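Local coordinates for SusD superfamily protein (Bacteroides fragilis NCTC 9343, PDB 3NQP) that probably binds sugars at the cell surface as a SusD-family outer-membrane lipoprotein, handing glycans to a partner transporter, at residues 378-381 with 382-386; 401-404 with 405-409. One frame throughout, in Å; residues are numbered along the deposited sequence.

How the contacts relate
Both contacts are local and lie in series within the SusD-family region, so neither nests in nor crosses the other. Coming from the N terminus, the chain runs along strand 377-381, which pairs antiparallel with strand 265-269, and contact 1 (378-381 with 382-386) is where it turns straight into helix 382-396. After a short connection it enters helix 399-414, whose first turns form contact 2 (401-404 with 405-409); no loop is closed at either place. The centres lie about 14 Å apart, and the two helices touch: P383 CB and Y386 CD2 each lie 4.1 Å from V409 CG2, tying the strand-to-helix junction to the following helix.

Contact 1 (378-381 with 382-386); sequences IFYR and LPWVY
R381 closes a short strand and occupies the N-cap position of helix 382-396, its carbonyl O accepting a weak, bent bond from W384 N at 3.1 Å, with an N-H...O angle of 128°. This strand-to-helix junction carries a classic beta bulge just before it, F379 and Y380 both facing F267 on strand 265-269. Across the junction the main side-chain contact is an edge-to-face aromatic pair. The edge of Y380 is turned toward one face of the W384 indole; the planes meet at 58°, and the tyrosine ring centroid lies 4.9 Å from that of the six-membered ring. CE1 and CD1 of Y380 both make the approach, 3.8 Å from W384 CH2 and CZ3 respectively, with CD1 above the indole face, displaced toward the rim. W384 reaches this position because its CG is anti to the backbone N (chi1 177°), which lays the indole alongside the tyrosine with both side chains pointing the same way. The tyrosine hydroxyl and the indole N-H have partners elsewhere in the fold: Y380 OH is hydrogen-bonded to E209 of helix 200-216, and W384 NE1 makes a weak bond to Q451.

R381 leaves the backbone differently. Its CG is wedged between N and C, and the chain then runs extended to NE, crossing P383 at about a right angle. Salt bridges join NH2 to E449 and NH1 to both E445 and E264; these three carboxylates probably offset both the buried charge of R381 and the nearby like charge of R412. P383 CG meets the guanidinium group obliquely, 3.4 Å from R381 NH1, and P383 CD lies 3.7 Å from the same nitrogen.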
ATOM      1  N   ILE A 378       7.149  -3.399   1.641  1.00 11.28           N
ATOM      2  CA  ILE A 378       7.403  -2.094   2.298  1.00 10.72           C
ATOM      3  C   ILE A 378       6.061  -1.429   2.458  1.00 14.47           C
ATOM      4  O   ILE A 378       5.325  -1.328   1.469  1.00 11.24           O
ATOM      5  CB  ILE A 378       8.308  -1.183   1.422  1.00 11.38           C
ATOM      6  CG1 ILE A 378       9.627  -1.911   1.143  1.00 10.94           C
ATOM      7  CG2 ILE A 378       8.445   0.229   2.090  1.00  6.77           C
ATOM      8  CD1 ILE A 378      10.564  -1.297   0.109  1.00 11.24           C
ATOM      9  N   PHE A 379       5.716  -1.038   3.689  1.00 12.61           N
ATOM     10  CA  PHE A 379       4.513  -0.289   3.972  1.00 11.30           C
ATOM     11  C   PHE A 379       4.788   1.217   3.986  1.00 11.40           C
ATOM     12  O   PHE A 379       3.987   1.966   3.470  1.00 10.65           O
ATOM     13  CB  PHE A 379       3.913  -0.705   5.326  1.00 12.11           C
ATOM     14  CG  PHE A 379       3.212  -2.026   5.314  1.00 14.21           C
ATOM     15  CD1 PHE A 379       3.150  -2.825   4.185  1.00 14.24           C
ATOM     16  CD2 PHE A 379       2.631  -2.477   6.477  1.00 13.94           C
ATOM     17  CE1 PHE A 379       2.465  -4.042   4.219  1.00 11.35           C
ATOM     18  CE2 PHE A 379       1.945  -3.677   6.516  1.00 15.94           C
ATOM     19  CZ  PHE A 379       1.859  -4.456   5.407  1.00 10.34           C
ATOM     20  N   TYR A 380       5.900   1.657   4.582  1.00 11.25           N
ATOM     21  CA  TYR A 380       6.272   3.080   4.549  1.00 10.94           C
ATOM     22  C   TYR A 380       7.740   3.220   4.175  1.00 13.28           C
ATOM     23  O   TYR A 380       8.566   2.567   4.801  1.00 11.84           O
ATOM     24  CB  TYR A 380       6.089   3.746   5.891  1.00 13.70           C
ATOM     25  CG  TYR A 380       4.697   3.721   6.397  1.00 11.51           C
ATOM     26  CD1 TYR A 380       3.697   4.453   5.738  1.00 11.94           C
ATOM     27  CD2 TYR A 380       4.336   2.954   7.491  1.00 13.66           C
ATOM     28  CE1 TYR A 380       2.423   4.459   6.160  1.00 12.47           C
ATOM     29  CE2 TYR A 380       2.999   2.954   7.942  1.00 19.20           C
ATOM     30  CZ  TYR A 380       2.048   3.705   7.257  1.00 22.56           C
ATOM     31  OH  TYR A 380       0.720   3.765   7.646  1.00 20.72           O
ATOM     32  N   ARG A 381       8.034   4.056   3.176  1.00 11.40           N
ATOM     33  CA  ARG A 381       9.422   4.483   2.894  1.00  9.93           C
ATOM     34  C   ARG A 381       9.463   6.004   2.584  1.00 11.33           C
ATOM     35  O   ARG A 381       8.420   6.654   2.445  1.00 11.43           O
ATOM     36  CB  ARG A 381      10.008   3.637   1.775  1.00 11.60           C
ATOM     37  CG  ARG A 381       9.252   3.638   0.517  1.00  8.88           C
ATOM     38  CD  ARG A 381       9.978   2.823  -0.549  1.00  9.13           C
ATOM     39  NE  ARG A 381       9.213   2.771  -1.783  1.00 10.34           N
ATOM     40  CZ  ARG A 381       9.358   3.584  -2.843  1.00 12.15           C
ATOM     41  NH1 ARG A 381      10.250   4.564  -2.891  1.00 13.27           N
ATOM     42  NH2 ARG A 381       8.580   3.407  -3.888  1.00 10.84           N
ATOM     43  N   LEU A 382      10.647   6.581   2.519  1.00 10.19           N
ATOM     44  CA  LEU A 382      10.756   8.038   2.591  1.00  9.34           C
ATOM     45  C   LEU A 382      10.030   8.806   1.463  1.00 10.91           C
ATOM     46  O   LEU A 382       9.418   9.817   1.761  1.00 11.42           O
ATOM     47  CB  LEU A 382      12.241   8.454   2.685  1.00 10.46           C
ATOM     48  CG  LEU A 382      12.560   9.799   3.310  1.00 13.61           C
ATOM     49  CD1 LEU A 382      12.051   9.763   4.808  1.00 14.20           C
ATOM     50  CD2 LEU A 382      14.107  10.061   3.185  1.00 12.29           C
ATOM     51  N   PRO A 383      10.095   8.371   0.167  1.00 10.62           N
ATOM     52  CA  PRO A 383       9.358   9.145  -0.835  1.00 10.95           C
ATOM     53  C   PRO A 383       7.831   9.216  -0.599  1.00 11.28           C
ATOM     54  O   PRO A 383       7.171  10.178  -1.053  1.00 10.72           O
ATOM     55  CB  PRO A 383       9.665   8.423  -2.179  1.00 13.93           C
ATOM     56  CG  PRO A 383      11.000   7.748  -1.943  1.00  9.65           C
ATOM     57  CD  PRO A 383      10.889   7.309  -0.454  1.00  9.95           C
ATOM     58  N   TRP A 384       7.275   8.236   0.098  1.00 11.07           N
ATOM     59  CA  TRP A 384       5.862   8.321   0.534  1.00 10.46           C
ATOM     60  C   TRP A 384       5.691   9.525   1.463  1.00 10.74           C
ATOM     61  O   TRP A 384       4.690  10.240   1.384  1.00  9.46           O
ATOM     62  CB  TRP A 384       5.384   7.002   1.173  1.00  9.04           C
ATOM     63  CG  TRP A 384       3.966   7.052   1.704  1.00 12.46           C
ATOM     64  CD1 TRP A 384       2.830   6.711   1.044  1.00 12.22           C
ATOM     65  CD2 TRP A 384       3.574   7.448   2.995  1.00 11.57           C
ATOM     66  NE1 TRP A 384       1.734   6.897   1.839  1.00 12.34           N
ATOM     67  CE2 TRP A 384       2.165   7.367   3.047  1.00  9.82           C
ATOM     68  CE3 TRP A 384       4.275   7.910   4.123  1.00 13.51           C
ATOM     69  CZ2 TRP A 384       1.437   7.716   4.190  1.00 12.33           C
ATOM     70  CZ3 TRP A 384       3.572   8.212   5.248  1.00 15.76           C
ATOM     71  CH2 TRP A 384       2.172   8.127   5.280  1.00 16.22           C
ATOM     72  N   VAL A 385       6.663   9.759   2.338  1.00 11.51           N
ATOM     73  CA  VAL A 385       6.566  10.847   3.315  1.00 10.85           C
ATOM     74  C   VAL A 385       6.585  12.166   2.524  1.00 12.92           C
ATOM     75  O   VAL A 385       5.726  13.049   2.707  1.00 10.68           O
ATOM     76  CB  VAL A 385       7.634  10.773   4.448  1.00 11.67           C
ATOM     77  CG1 VAL A 385       7.514  11.985   5.334  1.00  9.13           C
ATOM     78  CG2 VAL A 385       7.537   9.419   5.286  1.00  8.77           C
ATOM     79  N   TYR A 386       7.514  12.254   1.585  1.00  9.34           N
ATOM     80  CA  TYR A 386       7.560  13.408   0.717  1.00  9.61           C
ATOM     81  C   TYR A 386       6.272  13.692  -0.075  1.00 11.57           C
ATOM     82  O   TYR A 386       5.843  14.837  -0.127  1.00  8.98           O
ATOM     83  CB  TYR A 386       8.705  13.284  -0.307  1.00 10.40           C
ATOM     84  CG  TYR A 386      10.133  13.231   0.196  1.00  7.25           C
ATOM     85  CD1 TYR A 386      10.552  13.930   1.320  1.00 16.51           C
ATOM     86  CD2 TYR A 386      11.117  12.602  -0.589  1.00 14.07           C
ATOM     87  CE1 TYR A 386      11.889  13.898   1.727  1.00 16.98           C
ATOM     88  CE2 TYR A 386      12.431  12.564  -0.182  1.00 14.85           C
ATOM     89  CZ  TYR A 386      12.815  13.238   0.953  1.00 16.70           C
ATOM     90  OH  TYR A 386      14.112  13.197   1.325  1.00 16.28           O
TER

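Contact 2 (401-404 with 405-409); sequences AVAK and YINLV
K404 CE, from the neighbouring residue in the helix, lies over one face of the Y405 ring, while the carbonyl of A401 approaches the same ring obliquely, with O 3.2 Å from Y405 CD2. The lysine contact is a CH-pi interaction: K404 CE stands 4.0 Å from the ring centroid, only 16° off the normal, and is offset toward the rim. The bend at chi3 (73°) in an otherwise extended lysine chain places CE over the ring. Both side chains then run the same way, bringing K404 NZ to 4.1 Å from Y405 OH. A second, looser apolar touch reaches Y405 CE2 from A401 CB.

Beneath these side chains lies regular alpha-helix, its four i to i+4 backbone bonds running from Y405, I406, N407 and L408 to A401, V402, A403 and K404. The straightest, at 172°, joins I406 N to V402 O over 3.1 Å. On the same i to i+4 spacing, V402 and I406 lie side by side, their ends meeting at V402 CG1 and I406 CD1, 3.7 Å apart. N407 turns its amide back over the preceding turn, and ND2 comes within 3.0 Å of A403 O, but the angle is too poor for a hydrogen bond. ND2 finds its hydrogen bond elsewhere, and OD1 accepts one from the backbone N of Y425, tying the helix to the loop that follows helix 420-423.

Helix 399-414 packs against two other helices, consistent with the helical, TPR-like SusD fold. Y405 and A401 touch helix 382-396 through L389, A390 and A393, whereas I406 reaches A437 and I438 of helix 431-445; V402 contacts both helices, through A393 and N434.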
ATOM      1  N   ALA A 401       6.361  24.297  -2.119  1.00  9.73           N
ATOM      2  CA  ALA A 401       6.656  23.024  -1.423  1.00 11.58           C
ATOM      3  C   ALA A 401       6.105  21.809  -2.206  1.00 13.51           C
ATOM      4  O   ALA A 401       6.747  20.753  -2.243  1.00 14.61           O
ATOM      5  CB  ALA A 401       6.122  23.006   0.071  1.00 12.24           C
ATOM      6  N   VAL A 402       4.951  21.961  -2.862  1.00 10.61           N
ATOM      7  CA  VAL A 402       4.425  20.893  -3.745  1.00 11.88           C
ATOM      8  C   VAL A 402       5.494  20.491  -4.754  1.00 12.75           C
ATOM      9  O   VAL A 402       5.861  19.305  -4.884  1.00 11.47           O
ATOM     10  CB  VAL A 402       3.163  21.306  -4.493  1.00 10.06           C
ATOM     11  CG1 VAL A 402       2.830  20.221  -5.554  1.00  9.04           C
ATOM     12  CG2 VAL A 402       1.983  21.512  -3.505  1.00 14.49           C
ATOM     13  N   ALA A 403       6.003  21.496  -5.450  1.00 14.11           N
ATOM     14  CA  ALA A 403       7.009  21.314  -6.486  1.00 12.78           C
ATOM     15  C   ALA A 403       8.296  20.737  -5.926  1.00 12.04           C
ATOM     16  O   ALA A 403       8.912  19.905  -6.559  1.00 15.10           O
ATOM     17  CB  ALA A 403       7.300  22.658  -7.181  1.00 16.81           C
ATOM     18  N   LYS A 404       8.718  21.222  -4.764  1.00 12.39           N
ATOM     19  CA  LYS A 404       9.932  20.737  -4.117  1.00 13.25           C
ATOM     20  C   LYS A 404       9.868  19.241  -3.908  1.00 12.05           C
ATOM     21  O   LYS A 404      10.807  18.522  -4.206  1.00 10.46           O
ATOM     22  CB  LYS A 404      10.168  21.448  -2.777  1.00 11.93           C
ATOM     23  CG  LYS A 404      11.376  20.982  -1.933  1.00 13.27           C
ATOM     24  CD  LYS A 404      11.449  21.727  -0.595  1.00 20.10           C
ATOM     25  CE  LYS A 404      10.350  21.253   0.392  1.00 20.21           C
ATOM     26  NZ  LYS A 404      10.284  22.086   1.628  1.00 19.64           N
ATOM     27  N   TYR A 405       8.795  18.778  -3.304  1.00  9.78           N
ATOM     28  CA  TYR A 405       8.712  17.355  -2.953  1.00 10.10           C
ATOM     29  C   TYR A 405       8.559  16.457  -4.198  1.00 12.15           C
ATOM     30  O   TYR A 405       9.146  15.384  -4.264  1.00 13.55           O
ATOM     31  CB  TYR A 405       7.549  17.145  -2.009  1.00  8.47           C
ATOM     32  CG  TYR A 405       7.859  17.594  -0.604  1.00 10.92           C
ATOM     33  CD1 TYR A 405       8.900  17.021   0.105  1.00 15.80           C
ATOM     34  CD2 TYR A 405       7.099  18.557   0.034  1.00 16.50           C
ATOM     35  CE1 TYR A 405       9.170  17.398   1.438  1.00 13.83           C
ATOM     36  CE2 TYR A 405       7.374  18.935   1.363  1.00 14.14           C
ATOM     37  CZ  TYR A 405       8.412  18.348   2.049  1.00 10.70           C
ATOM     38  OH  TYR A 405       8.692  18.732   3.357  1.00 14.61           O
ATOM     39  N   ILE A 406       7.759  16.886  -5.176  1.00 12.38           N
ATOM     40  CA  ILE A 406       7.672  16.156  -6.451  1.00 10.68           C
ATOM     41  C   ILE A 406       9.035  16.047  -7.121  1.00 12.19           C
ATOM     42  O   ILE A 406       9.409  14.986  -7.601  1.00 12.39           O
ATOM     43  CB  ILE A 406       6.683  16.801  -7.441  1.00  9.89           C
ATOM     44  CG1 ILE A 406       5.243  16.638  -6.943  1.00 14.10           C
ATOM     45  CG2 ILE A 406       6.827  16.174  -8.861  1.00  9.48           C
ATOM     46  CD1 ILE A 406       4.211  17.529  -7.739  1.00 13.00           C
ATOM     47  N   ASN A 407       9.772  17.138  -7.159  1.00 12.69           N
ATOM     48  CA  ASN A 407      11.076  17.127  -7.811  1.00 13.81           C
ATOM     49  C   ASN A 407      12.154  16.344  -7.062  1.00 13.61           C
ATOM     50  O   ASN A 407      13.068  15.805  -7.693  1.00 13.92           O
ATOM     51  CB  ASN A 407      11.536  18.547  -8.129  1.00 13.61           C
ATOM     52  CG  ASN A 407      10.734  19.176  -9.270  1.00 16.14           C
ATOM     53  OD1 ASN A 407      10.427  18.507 -10.271  1.00 12.90           O
ATOM     54  ND2 ASN A 407      10.397  20.473  -9.129  1.00 14.50           N
ATOM     55  N   LEU A 408      12.077  16.277  -5.738  1.00 12.60           N
ATOM     56  CA  LEU A 408      12.949  15.390  -4.996  1.00 12.47           C
ATOM     57  C   LEU A 408      12.771  13.943  -5.501  1.00 14.05           C
ATOM     58  O   LEU A 408      13.741  13.269  -5.803  1.00 15.77           O
ATOM     59  CB  LEU A 408      12.629  15.417  -3.495  1.00 14.15           C
ATOM     60  CG  LEU A 408      13.318  16.511  -2.693  1.00 16.94           C
ATOM     61  CD1 LEU A 408      12.694  16.603  -1.263  1.00 16.84           C
ATOM     62  CD2 LEU A 408      14.851  16.314  -2.661  1.00 19.68           C
ATOM     63  N   VAL A 409      11.518  13.490  -5.608  1.00 11.23           N
ATOM     64  CA  VAL A 409      11.243  12.124  -6.089  1.00 11.58           C
ATOM     65  C   VAL A 409      11.622  11.944  -7.550  1.00 12.07           C
ATOM     66  O   VAL A 409      12.286  10.947  -7.886  1.00 12.92           O
ATOM     67  CB  VAL A 409       9.780  11.748  -5.838  1.00 11.59           C
ATOM     68  CG1 VAL A 409       9.491  10.352  -6.375  1.00 10.57           C
ATOM     69  CG2 VAL A 409       9.469  11.923  -4.314  1.00 11.13           C
TER